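Local coordinates for protein histidinol-phosphate aminotransferase (Clostridium acetobutylicum, PDB 3FTB) that probably catalyses amino-group transfer with pyridoxal 5'-phosphate as cofactor, most likely the histidinol-phosphate step of histidine biosynthesis, at residues Y58-Y63 and P244-N248; I79-L83 and A235-K239; I201-S205 and I228-K232; K215-M219 and Y264-L269; R276-I280 and P295-V300. All coordinates share one frame; numbering follows the deposited sequence.

Contact 1 of 5, residues Y58-Y63 and P244-N248; sequences YPDVNY and PWNIN. With PO4 (phosphate ion), chain H.
Trp245 lies between Tyr58 and Val61, where two loops of the class I and II aminotransferase fold meet at the boundary with the second subunit. From its CB, 3.8 Å from Tyr63 OH, the indole runs alongside residues 58-61. CD1 packs on Pro59 CD at 3.5 Å, and NE1, at the indole edge, makes a weak hydrogen bond of 2.9 Å to Pro59 O, bent to 129°. Farther out, one face of the six-membered ring receives Val61 CG2 in a CH-pi contact, the methyl 3.4 Å from CE2. The opposite face is met by the edge of the Tyr58 ring in an edge-to-face pair with the planes at 50°. A water bridges Val61 O and Trp245 N. Asp60 O stands over the centre of one face of the Tyr63 ring; the Tyr63 hydroxyl donates to Ile247 O at 2.9 Å, and the Ile247 side chain packs on the ring. Lys215 and Thr214 of the second subunit reach Tyr58, and the phosphate ion is also held by Ser88, Thr214 and Arg223 of that subunit, consistent with the cofactor-phosphate site of the family. Tyr58 OH points to phosphate O3, 2.5 Å away, a very short modelled distance.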
# COMPACT_ATOMS: atom_id res chain seq x y z
N TYR A 58 -7.76 12.93 -0.51
CA TYR A 58 -6.59 12.30 -1.11
C TYR A 58 -5.34 13.12 -0.78
O TYR A 58 -5.33 14.34 -0.89
CB TYR A 58 -6.77 12.21 -2.62
CG TYR A 58 -7.68 11.09 -3.10
CD1 TYR A 58 -7.19 9.81 -3.31
CD2 TYR A 58 -9.02 11.33 -3.37
CE1 TYR A 58 -8.02 8.79 -3.76
CE2 TYR A 58 -9.85 10.32 -3.82
CZ TYR A 58 -9.35 9.05 -4.02
OH TYR A 58 -10.19 8.06 -4.47
N PRO A 59 -4.25 12.43 -0.40
CA PRO A 59 -3.00 13.14 -0.14
C PRO A 59 -2.53 13.79 -1.43
O PRO A 59 -3.11 13.52 -2.48
CB PRO A 59 -2.03 12.03 0.26
CG PRO A 59 -2.90 10.81 0.53
CD PRO A 59 -4.10 10.97 -0.32
N ASP A 60 -1.49 14.61 -1.36
CA ASP A 60 -0.86 15.14 -2.57
C ASP A 60 -0.37 13.96 -3.40
O ASP A 60 0.32 13.10 -2.89
CB ASP A 60 0.32 16.05 -2.21
CG ASP A 60 1.01 16.65 -3.44
OD1 ASP A 60 0.46 16.54 -4.56
OD2 ASP A 60 2.09 17.25 -3.28
N VAL A 61 -0.75 13.91 -4.67
CA VAL A 61 -0.30 12.81 -5.52
C VAL A 61 1.23 12.81 -5.70
O VAL A 61 1.81 11.84 -6.18
CB VAL A 61 -1.01 12.82 -6.90
CG1 VAL A 61 -0.25 13.70 -7.89
CG2 VAL A 61 -1.15 11.40 -7.44
N ASN A 62 1.88 13.92 -5.32
CA ASN A 62 3.34 14.03 -5.41
C ASN A 62 4.05 13.97 -4.05
O ASN A 62 5.27 13.90 -3.99
CB ASN A 62 3.76 15.31 -6.15
CG ASN A 62 3.53 15.23 -7.66
OD1 ASN A 62 3.37 16.26 -8.31
ND2 ASN A 62 3.52 14.01 -8.21
N TYR A 63 3.28 14.02 -2.97
CA TYR A 63 3.81 13.90 -1.60
C TYR A 63 4.96 14.86 -1.27
O TYR A 63 5.88 14.50 -0.51
CB TYR A 63 4.24 12.45 -1.31
CG TYR A 63 3.10 11.45 -1.24
CD1 TYR A 63 2.25 11.42 -0.14
CD2 TYR A 63 2.87 10.56 -2.27
CE1 TYR A 63 1.21 10.52 -0.07
CE2 TYR A 63 1.83 9.65 -2.21
CZ TYR A 63 1.00 9.63 -1.12
OH TYR A 63 -0.04 8.73 -1.07
N PRO A 244 -0.28 5.48 -7.76
CA PRO A 244 -0.45 6.79 -7.11
C PRO A 244 -1.23 6.65 -5.81
O PRO A 244 -1.99 5.69 -5.64
CB PRO A 244 -1.26 7.58 -8.14
CG PRO A 244 -0.86 6.96 -9.45
CD PRO A 244 -0.70 5.50 -9.17
N TRP A 245 -1.03 7.59 -4.89
CA TRP A 245 -1.49 7.48 -3.51
C TRP A 245 -1.29 6.11 -2.81
O TRP A 245 -2.18 5.64 -2.11
CB TRP A 245 -2.95 7.89 -3.41
CG TRP A 245 -3.22 9.20 -4.04
CD1 TRP A 245 -2.90 10.43 -3.55
CD2 TRP A 245 -3.89 9.43 -5.29
NE1 TRP A 245 -3.31 11.41 -4.42
CE2 TRP A 245 -3.93 10.82 -5.49
CE3 TRP A 245 -4.46 8.59 -6.25
CZ2 TRP A 245 -4.51 11.39 -6.62
CZ3 TRP A 245 -5.03 9.16 -7.37
CH2 TRP A 245 -5.06 10.54 -7.55
N ASN A 246 -0.13 5.48 -2.96
CA ASN A 246 0.11 4.20 -2.28
C ASN A 246 0.38 4.36 -0.77
O ASN A 246 0.51 3.38 -0.04
CB ASN A 246 1.27 3.44 -2.92
CG ASN A 246 2.59 4.17 -2.77
OD1 ASN A 246 2.67 5.40 -2.88
ND2 ASN A 246 3.65 3.41 -2.51
N ILE A 247 0.48 5.61 -0.32
CA ILE A 247 0.83 5.91 1.06
C ILE A 247 -0.36 6.50 1.81
O ILE A 247 -0.79 7.60 1.52
CB ILE A 247 2.01 6.93 1.12
CG1 ILE A 247 3.19 6.44 0.30
CG2 ILE A 247 2.43 7.23 2.55
CD1 ILE A 247 3.61 5.02 0.61
N ASN A 248 -0.90 5.76 2.77
CA ASN A 248 -2.02 6.25 3.57
C ASN A 248 -1.66 7.51 4.38
O ASN A 248 -0.49 7.80 4.60
CB ASN A 248 -2.53 5.16 4.51
CG ASN A 248 -1.65 4.99 5.74
OD1 ASN A 248 -0.82 4.09 5.80
ND2 ASN A 248 -1.84 5.85 6.73
P PO4 H . -9.65 4.57 -4.86
O1 PO4 H . -10.58 3.71 -4.05
O2 PO4 H . -10.27 4.95 -6.19
O3 PO4 H . -9.32 5.80 -4.06
O4 PO4 H . -8.37 3.81 -5.13
O HOH W 1 1.25 8.89 -5.65

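Contact 2 of 5, residues I79-L83 and A235-K239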
# COMPACT_ATOMS: atom_id res chain seq x y z
N ILE A 79 17.59 14.45 -4.90
CA ILE A 79 17.76 13.00 -4.89
C ILE A 79 16.46 12.34 -5.30
O ILE A 79 15.39 12.92 -5.14
CB ILE A 79 18.14 12.46 -3.50
CG1 ILE A 79 17.24 13.06 -2.42
CG2 ILE A 79 19.59 12.78 -3.18
CD1 ILE A 79 17.31 12.30 -1.07
N GLY A 80 16.55 11.14 -5.85
CA GLY A 80 15.36 10.34 -6.09
C GLY A 80 14.83 9.85 -4.74
O GLY A 80 15.61 9.44 -3.86
N ILE A 81 13.51 9.90 -4.59
CA ILE A 81 12.85 9.38 -3.40
C ILE A 81 11.67 8.53 -3.85
O ILE A 81 10.85 8.97 -4.65
CB ILE A 81 12.38 10.51 -2.47
CG1 ILE A 81 13.55 11.39 -2.04
CG2 ILE A 81 11.66 9.93 -1.25
CD1 ILE A 81 13.13 12.68 -1.39
N VAL A 82 11.60 7.30 -3.35
CA VAL A 82 10.50 6.42 -3.69
C VAL A 82 9.78 6.04 -2.41
O VAL A 82 10.42 5.64 -1.44
CB VAL A 82 10.94 5.17 -4.50
CG1 VAL A 82 11.31 5.57 -5.93
CG2 VAL A 82 12.11 4.47 -3.83
N LEU A 83 8.46 6.19 -2.40
CA LEU A 83 7.65 5.92 -1.22
C LEU A 83 7.06 4.52 -1.31
O LEU A 83 6.65 4.08 -2.38
CB LEU A 83 6.54 6.97 -1.06
CG LEU A 83 7.10 8.39 -1.10
CD1 LEU A 83 5.99 9.43 -1.10
CD2 LEU A 83 8.08 8.63 0.04
N ALA A 235 14.57 5.97 -9.92
CA ALA A 235 13.39 6.32 -9.13
C ALA A 235 12.18 6.50 -10.05
O ALA A 235 11.07 6.08 -9.73
CB ALA A 235 13.65 7.59 -8.32
N ALA A 236 12.42 7.12 -11.19
CA ALA A 236 11.37 7.27 -12.18
C ALA A 236 10.86 5.90 -12.61
O ALA A 236 9.67 5.71 -12.83
CB ALA A 236 11.87 8.06 -13.38
N LYS A 237 11.77 4.94 -12.73
CA LYS A 237 11.40 3.59 -13.15
C LYS A 237 10.59 2.83 -12.09
O LYS A 237 9.70 2.03 -12.41
CB LYS A 237 12.66 2.81 -13.53
CG LYS A 237 13.43 3.35 -14.72
CD LYS A 237 14.76 2.61 -14.88
CE LYS A 237 15.52 3.05 -16.12
NZ LYS A 237 16.79 2.31 -16.25
N ILE A 238 10.92 3.07 -10.82
CA ILE A 238 10.21 2.44 -9.73
C ILE A 238 8.84 3.07 -9.53
O ILE A 238 7.87 2.37 -9.21
CB ILE A 238 11.02 2.50 -8.42
CG1 ILE A 238 12.27 1.64 -8.55
CG2 ILE A 238 10.16 2.03 -7.27
CD1 ILE A 238 13.31 1.91 -7.50
N LYS A 239 8.76 4.38 -9.74
CA LYS A 239 7.50 5.11 -9.65
C LYS A 239 6.60 4.66 -10.77
O LYS A 239 5.41 4.41 -10.57
CB LYS A 239 7.75 6.62 -9.72
CG LYS A 239 6.84 7.46 -8.84
CD LYS A 239 7.55 8.77 -8.48
CE LYS A 239 8.89 8.49 -7.77
NZ LYS A 239 9.82 9.66 -7.78
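With chi1 at -73°, Val82 sets CG1 beside its own backbone N and opposite its carbonyl carbon, and this one methyl meets the helix: Ala235 O at 3.8 Å from CG1, and Ile238 CG2 at 4.0 Å from the same atom. A bend at chi3 (-57°) turns the Lys239 ammonium back along the strand, where NZ gives a weak hydrogen bond of 3.4 Å to Ile81 O. The aliphatic part of that lysine thus flanks the Val82 methyl while its charge lies over the strand backbone. At the other end Ala235 CB rests 3.9 Å from Gly80 CA; with no side chain on Gly80, backbone and methyl can approach this closely. The axes of the short segments, strand 80-83 and helix 235-239, stand 8.2 Å apart and run almost parallel, at 21°. This is helix-on-sheet packing by aliphatic groups and one glycine, away from the subunit interface. Strand 80-84 is an outermost strand, within this chain, of the seven-stranded sheet and pairs antiparallel with 225-229. Helix 232-239 lies over one face, its Ile238 sharing Phe208 of strand 207-212 with Val82, whereas Ile81 points the other way onto helix 64-74.

Contact 3 of 5, residues I201-S205 and I228-K232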
# COMPACT_ATOMS: atom_id res chain seq x y z
N ILE A 201 25.62 9.07 -1.17
CA ILE A 201 24.64 9.09 -2.26
C ILE A 201 25.05 9.99 -3.43
O ILE A 201 24.87 9.64 -4.61
CB ILE A 201 23.24 9.51 -1.73
CG1 ILE A 201 22.69 8.46 -0.76
CG2 ILE A 201 22.27 9.73 -2.86
CD1 ILE A 201 22.24 7.20 -1.42
N LYS A 202 25.63 11.14 -3.12
CA LYS A 202 26.02 12.10 -4.14
C LYS A 202 27.24 11.62 -4.96
O LYS A 202 27.36 11.92 -6.15
CB LYS A 202 26.30 13.45 -3.50
CG LYS A 202 25.10 14.00 -2.75
CD LYS A 202 23.87 13.90 -3.61
CE LYS A 202 22.85 14.94 -3.21
NZ LYS A 202 21.85 15.15 -4.27
N ASN A 203 28.13 10.88 -4.32
CA ASN A 203 29.36 10.47 -4.96
C ASN A 203 29.19 9.26 -5.84
O ASN A 203 30.07 8.95 -6.64
CB ASN A 203 30.43 10.21 -3.92
CG ASN A 203 30.87 11.48 -3.24
OD1 ASN A 203 31.74 12.19 -3.75
ND2 ASN A 203 30.26 11.79 -2.10
N TYR A 204 28.06 8.56 -5.67
CA TYR A 204 27.80 7.33 -6.42
C TYR A 204 26.32 7.21 -6.76
O TYR A 204 25.48 7.11 -5.87
CB TYR A 204 28.24 6.10 -5.62
CG TYR A 204 29.71 6.08 -5.29
CD1 TYR A 204 30.67 5.76 -6.25
CD2 TYR A 204 30.15 6.38 -4.01
CE1 TYR A 204 32.01 5.76 -5.95
CE2 TYR A 204 31.51 6.37 -3.69
CZ TYR A 204 32.43 6.07 -4.67
OH TYR A 204 33.76 6.07 -4.36
N SER A 205 25.99 7.21 -8.05
CA SER A 205 24.62 6.90 -8.44
C SER A 205 24.41 5.43 -8.84
O SER A 205 23.50 5.10 -9.60
CB SER A 205 24.08 7.88 -9.49
OG SER A 205 25.06 8.79 -9.93
N ILE A 228 16.27 5.93 -1.47
CA ILE A 228 17.13 7.10 -1.51
C ILE A 228 18.22 6.90 -2.57
O ILE A 228 19.02 5.97 -2.45
CB ILE A 228 17.82 7.29 -0.13
CG1 ILE A 228 16.76 7.65 0.91
CG2 ILE A 228 18.90 8.35 -0.19
CD1 ILE A 228 15.78 8.73 0.42
N THR A 229 18.26 7.73 -3.61
CA THR A 229 19.25 7.56 -4.67
C THR A 229 19.46 8.83 -5.49
O THR A 229 18.52 9.59 -5.73
CB THR A 229 18.88 6.40 -5.64
OG1 THR A 229 19.99 6.09 -6.50
CG2 THR A 229 17.70 6.77 -6.51
N ASN A 230 20.69 9.06 -5.92
CA ASN A 230 20.99 10.14 -6.84
C ASN A 230 20.63 9.74 -8.27
O ASN A 230 20.64 10.57 -9.17
CB ASN A 230 22.48 10.51 -6.78
CG ASN A 230 22.69 12.00 -6.81
OD1 ASN A 230 22.01 12.74 -6.09
ND2 ASN A 230 23.64 12.46 -7.63
N ASN A 231 20.32 8.47 -8.46
CA ASN A 231 19.94 7.97 -9.78
C ASN A 231 18.49 8.28 -10.10
O ASN A 231 17.63 7.39 -10.12
CB ASN A 231 20.21 6.47 -9.89
CG ASN A 231 19.99 5.94 -11.29
OD1 ASN A 231 19.15 6.44 -12.05
ND2 ASN A 231 20.76 4.91 -11.64
N LYS A 232 18.21 9.55 -10.35
CA LYS A 232 16.86 10.00 -10.65
C LYS A 232 16.09 9.10 -11.62
O LYS A 232 14.88 8.93 -11.49
CB LYS A 232 16.88 11.44 -11.16
CG LYS A 232 16.69 12.47 -10.05
CD LYS A 232 17.83 12.44 -9.04
CE LYS A 232 18.98 13.35 -9.45
NZ LYS A 232 20.01 13.44 -8.39
O HOH W 2 22.88 7.28 -4.74
O HOH W 3 21.78 2.66 -10.03
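Ile201 and Ile228 meet with their side chains at about a right angle. Ile201 CD1 touches Ile228 CG2 at 3.7 Å, and Ile201 CG2 lies beside the backbone of Thr229 and Asn230, filling the angle between the loop and the end of the strand. A second near-perpendicular crossing joins Lys202 and Asn230. The Lys202 side chain sets out away from the strand, but a bend at chi2 (-48°) brings its end back: CD passes 3.3 Å from Asn230 OD1 and NZ bonds to that oxygen at 3.0 Å, tilted 20° from its carbonyl plane. The same ammonium group is held by Lys77 O. The bent Lys232 chain brings NZ to Asn230 O at 3.0 Å and to Asp78 O, so two lysines grip the two carbonyl oxygens of Asn230. Asn230 CB in turn lies 3.3 Å from Ile201 O. Asn231 is turned with CG opposite its backbone N; its ND2 makes a weak hydrogen bond of 3.4 Å to Ser205 O, and a water joins the same two atoms. Another water links Tyr204 O to Asn230 N. Asn231 OD1 meanwhile goes to Ile234 N, so the two ends of one amide serve loop and helix. Thr229 OG1 takes the Asn231 N-H in an ST turn and bonds to Leu207 O. The arrangement is a strand-to-helix junction in the seven-stranded sheet of the aminotransferase fold: strand 225-229 ends in an ST turn, Asn231 N-caps helix 232-239, and the loop leading into the antiparallel neighbour 207-212 packs alongside.

Contact 4 of 5, residues K215-M219 and Y264-L269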
# COMPACT_ATOMS: atom_id res chain seq x y z
N LYS A 215 11.06 -0.57 11.95
CA LYS A 215 11.77 -1.20 13.05
C LYS A 215 12.13 -0.17 14.10
O LYS A 215 11.65 -0.24 15.24
CB LYS A 215 13.02 -1.92 12.54
CG LYS A 215 12.75 -3.13 11.63
CD LYS A 215 11.88 -4.17 12.33
CE LYS A 215 11.86 -5.51 11.59
NZ LYS A 215 11.07 -5.45 10.33
N PHE A 216 12.95 0.81 13.72
CA PHE A 216 13.49 1.80 14.66
C PHE A 216 12.46 2.76 15.26
O PHE A 216 12.64 3.24 16.39
CB PHE A 216 14.61 2.60 14.00
CG PHE A 216 15.34 3.51 14.94
CD1 PHE A 216 16.13 2.99 15.95
CD2 PHE A 216 15.25 4.88 14.81
CE1 PHE A 216 16.81 3.83 16.82
CE2 PHE A 216 15.93 5.72 15.67
CZ PHE A 216 16.71 5.19 16.67
N PHE A 217 11.39 3.04 14.52
CA PHE A 217 10.36 3.98 14.97
C PHE A 217 9.13 3.27 15.51
O PHE A 217 8.11 3.91 15.80
CB PHE A 217 9.97 4.97 13.85
CG PHE A 217 11.01 6.03 13.61
CD1 PHE A 217 11.94 5.89 12.59
CD2 PHE A 217 11.07 7.16 14.41
CE1 PHE A 217 12.91 6.85 12.37
CE2 PHE A 217 12.03 8.13 14.20
CZ PHE A 217 12.96 7.97 13.17
N ALA A 218 9.24 1.95 15.64
CA ALA A 218 8.27 1.11 16.34
C ALA A 218 6.88 1.06 15.71
O ALA A 218 5.91 0.63 16.36
CB ALA A 218 8.16 1.51 17.82
N MET A 219 6.78 1.48 14.45
CA MET A 219 5.47 1.60 13.79
C MET A 219 5.30 0.70 12.55
O MET A 219 5.22 1.20 11.43
CB MET A 219 5.19 3.08 13.43
CG MET A 219 4.96 4.02 14.64
SD MET A 219 4.56 5.78 14.30
CE MET A 219 6.05 6.28 13.42
N TYR A 264 13.01 11.29 20.73
CA TYR A 264 12.64 9.88 20.67
C TYR A 264 13.85 9.12 20.16
O TYR A 264 14.15 8.02 20.62
CB TYR A 264 11.46 9.66 19.72
CG TYR A 264 11.15 8.19 19.51
CD1 TYR A 264 10.26 7.53 20.34
CD2 TYR A 264 11.76 7.47 18.49
CE1 TYR A 264 9.98 6.19 20.15
CE2 TYR A 264 11.49 6.13 18.30
CZ TYR A 264 10.59 5.50 19.14
OH TYR A 264 10.31 4.16 18.97
N ILE A 265 14.54 9.74 19.21
CA ILE A 265 15.73 9.14 18.62
C ILE A 265 16.92 9.04 19.59
O ILE A 265 17.76 8.16 19.44
CB ILE A 265 16.12 9.88 17.32
CG1 ILE A 265 14.99 9.78 16.30
CG2 ILE A 265 17.43 9.32 16.75
CD1 ILE A 265 15.11 10.73 15.09
N GLU A 266 16.99 9.92 20.58
CA GLU A 266 18.13 9.94 21.50
C GLU A 266 17.90 9.05 22.72
O GLU A 266 18.84 8.45 23.27
CB GLU A 266 18.42 11.36 21.96
CG GLU A 266 18.95 12.28 20.88
CD GLU A 266 19.12 13.70 21.37
OE1 GLU A 266 19.89 14.46 20.74
OE2 GLU A 266 18.48 14.06 22.38
N GLU A 267 16.65 8.99 23.16
CA GLU A 267 16.26 8.14 24.26
C GLU A 267 16.41 6.68 23.80
O GLU A 267 16.68 5.78 24.60
CB GLU A 267 14.81 8.44 24.66
CG GLU A 267 14.37 7.83 25.98
CD GLU A 267 12.87 7.52 26.02
OE1 GLU A 267 12.50 6.47 26.60
OE2 GLU A 267 12.08 8.31 25.47
N SER A 268 16.26 6.47 22.50
CA SER A 268 16.36 5.14 21.91
C SER A 268 17.82 4.68 21.82
O SER A 268 18.16 3.58 22.25
CB SER A 268 15.66 5.12 20.54
OG SER A 268 14.26 5.33 20.67
N LEU A 269 18.68 5.53 21.25
CA LEU A 269 20.13 5.27 21.27
C LEU A 269 20.62 5.00 22.69
O LEU A 269 21.42 4.11 22.93
CB LEU A 269 20.89 6.45 20.67
CG LEU A 269 21.25 6.36 19.18
CD1 LEU A 269 20.49 5.24 18.49
CD2 LEU A 269 21.02 7.69 18.48
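Phe216 puts its ring end against one side of helix 262-285. Ile265 CG2 comes in at the ring edge, 4.0 Å from CE2, with the two side chains at about a right angle, while Ser268 CB sits 4.0 Å from CZ and Leu269 CD1 adds a more distant touch on the same atom. The ring gets there because CG lies opposite the backbone N (chi1 -172°), which sends it outward from the turn. Phe217 next to it follows the other branch, CG opposite the carbonyl carbon (chi1 -75°), so the two rings leave the turn in different directions yet still touch: Phe216 CD2 stands over the rim of one Phe217 face, and Phe217 CE1 lies at the edge of Phe216. Phe217 CE2 packs on Ile265 CG1 at 4.0 Å, its CD2 on Tyr264 CE2 at the same distance. Residues 215-218 form a type I turn between strands 207-212 and 225-229 of the large sheet of the aminotransferase fold, and the long helix that leads toward the smaller sheet lies against it. Phe189 adds an edge-to-face ring to Phe216. Tyr264 slides its hydroxyl along the turn, OH 3.6 Å from Ala218 CB, and has its bonded partner in Gly39 O; Phe216 O, at the edge of the tyrosine ring, is bonded to Asn36 ND2. Between the two segments the contact is thus purely van der Waals. Within the helix Ser268 OG bonds back to Tyr264 O at 2.7 Å and leaves its CB turned to Phe216.

Contact 5 of 5, residues R276-I280 and P295-V300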
# COMPACT_ATOMS: atom_id res chain seq x y z
N ARG A 276 22.42 -3.28 24.65
CA ARG A 276 23.05 -4.20 23.72
C ARG A 276 24.35 -4.72 24.31
O ARG A 276 24.65 -5.90 24.22
CB ARG A 276 23.32 -3.57 22.35
CG ARG A 276 23.97 -4.53 21.34
CD ARG A 276 24.17 -3.90 19.97
NE ARG A 276 24.72 -2.55 20.07
CZ ARG A 276 24.21 -1.48 19.46
NH1 ARG A 276 23.14 -1.60 18.68
NH2 ARG A 276 24.77 -0.28 19.62
N LYS A 277 25.12 -3.82 24.93
CA LYS A 277 26.41 -4.17 25.50
C LYS A 277 26.28 -5.16 26.65
O LYS A 277 27.07 -6.10 26.76
CB LYS A 277 27.15 -2.90 25.97
CG LYS A 277 28.61 -3.13 26.32
CD LYS A 277 29.29 -1.83 26.72
CE LYS A 277 30.68 -2.08 27.28
NZ LYS A 277 30.64 -2.88 28.54
N ARG A 278 25.27 -4.95 27.50
CA ARG A 278 25.04 -5.83 28.64
C ARG A 278 24.49 -7.18 28.18
O ARG A 278 25.01 -8.23 28.54
CB ARG A 278 24.04 -5.19 29.62
CG ARG A 278 23.93 -5.92 30.95
CD ARG A 278 22.72 -5.45 31.75
NE ARG A 278 21.47 -5.91 31.14
CZ ARG A 278 20.68 -6.84 31.66
NH1 ARG A 278 21.01 -7.43 32.80
NH2 ARG A 278 19.56 -7.20 31.04
N PHE A 279 23.43 -7.13 27.38
CA PHE A 279 22.79 -8.32 26.86
C PHE A 279 23.84 -9.33 26.36
O PHE A 279 23.79 -10.52 26.68
CB PHE A 279 21.81 -7.94 25.74
CG PHE A 279 20.86 -9.05 25.36
CD1 PHE A 279 19.97 -9.56 26.29
CD2 PHE A 279 20.87 -9.58 24.08
CE1 PHE A 279 19.10 -10.57 25.95
CE2 PHE A 279 20.01 -10.60 23.74
CZ PHE A 279 19.12 -11.10 24.68
N ILE A 280 24.81 -8.84 25.59
CA ILE A 280 25.82 -9.69 24.99
C ILE A 280 26.79 -10.27 26.03
O ILE A 280 27.35 -11.35 25.83
CB ILE A 280 26.62 -8.94 23.91
CG1 ILE A 280 25.91 -9.02 22.55
CG2 ILE A 280 28.03 -9.52 23.78
CD1 ILE A 280 24.43 -8.62 22.56
N PRO A 295 26.69 -7.59 17.30
CA PRO A 295 25.58 -6.92 16.62
C PRO A 295 25.81 -5.42 16.52
O PRO A 295 26.62 -4.87 17.27
CB PRO A 295 24.40 -7.15 17.57
CG PRO A 295 24.97 -7.75 18.84
CD PRO A 295 26.45 -7.67 18.75
N HIS A 296 25.10 -4.77 15.62
CA HIS A 296 25.17 -3.32 15.53
C HIS A 296 23.80 -2.69 15.46
O HIS A 296 23.67 -1.49 15.26
CB HIS A 296 26.08 -2.88 14.39
CG HIS A 296 27.53 -3.10 14.69
ND1 HIS A 296 28.15 -4.33 14.52
CD2 HIS A 296 28.47 -2.27 15.20
CE1 HIS A 296 29.41 -4.23 14.90
NE2 HIS A 296 29.63 -3.00 15.31
N ALA A 297 22.77 -3.53 15.64
CA ALA A 297 21.39 -3.07 15.73
C ALA A 297 20.73 -3.67 16.97
O ALA A 297 21.39 -3.86 18.00
CB ALA A 297 20.61 -3.46 14.46
N ASN A 298 19.44 -3.99 16.88
CA ASN A 298 18.71 -4.53 18.03
C ASN A 298 18.45 -6.05 17.99
O ASN A 298 17.37 -6.52 18.37
CB ASN A 298 17.41 -3.75 18.26
CG ASN A 298 16.44 -3.90 17.10
OD1 ASN A 298 16.86 -4.00 15.96
ND2 ASN A 298 15.15 -3.94 17.40
N PHE A 299 19.46 -6.81 17.56
CA PHE A 299 19.41 -8.26 17.59
C PHE A 299 20.81 -8.86 17.60
O PHE A 299 21.78 -8.20 17.24
CB PHE A 299 18.61 -8.79 16.40
CG PHE A 299 19.07 -8.25 15.08
CD1 PHE A 299 20.14 -8.83 14.41
CD2 PHE A 299 18.44 -7.16 14.51
CE1 PHE A 299 20.57 -8.32 13.20
CE2 PHE A 299 18.87 -6.65 13.30
CZ PHE A 299 19.93 -7.24 12.64
N VAL A 300 20.90 -10.13 18.00
CA VAL A 300 22.18 -10.81 18.19
C VAL A 300 22.12 -12.26 17.68
O VAL A 300 21.17 -12.99 17.99
CB VAL A 300 22.58 -10.79 19.68
CG1 VAL A 300 21.51 -11.50 20.53
CG2 VAL A 300 23.95 -11.41 19.90
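Arg276 opens the contact by stretching along Pro295 toward the backbone of the loop 295-298. The chain is extended through chi1 and chi2, and a bend at chi3 (45°) lays the guanidinium beside Ala297. CD passes 3.4 Å from Ala297 O, and NH1 then bonds to that oxygen at 2.9 Å, with an N-H to acceptor angle of 159°. The oxygen lies in the guanidinium plane, but the donor stands well above the carbonyl plane, 40° out of it. His296 CA sits over one face of the guanidinium group. NH1 also makes a weak hydrogen bond to Phe189 O, which leaves the group held between two loops. Three residues on, Phe279 brings the edge of its ring to Val300: CE2 is 3.7 Å from CG1, the methyl that Val300 places between its own backbone N and carbonyl carbon. Ile280 follows and serves two partners with one methyl. Its CD1 comes end-on to Pro295 CG at 3.9 Å and lies at the same distance from Val300 CG2, where the two aliphatic chains run past each other in opposite directions. Polar grip at the loop thus gives way to apolar packing at the strand. Helix 262-285 here covers the five-stranded sheet of the smaller domain. Val300 lies near the start of strand 299-304; the strand lies between 289-293 and 336-340, and Val300 pairs through backbone hydrogen bonding with Phe339 of the latter. Val292 of strand 289-293 touches both Val300 and Ile280, and helix 344-359 packs by Asn347 against Phe279.

Contacts 2 and 4 are buried and mainly apolar, whereas contacts 1, 3 and 5 are partly open and mix packing with polar bonds. Contact 1, at the edge of the subunit, alone includes the phosphate ion, and like contact 4 it reaches the second subunit: Tyr58 and Lys215 pair across the interface. Contacts 1, 2 and 3 form a chain, Asn246 bonding to Leu83 and Gly80 to Thr229, and contacts 2 and 3 sit on neighbouring strands of the seven-stranded sheet. Contacts 4 and 5 share helix 262-285, their centres about 15 Å apart, the first through aromatic rings without hydrogen bonds between its segments, the second through an arginine hydrogen bond beside apolar packing. Contact 5 lies across the chain's centre from contacts 1 to 3.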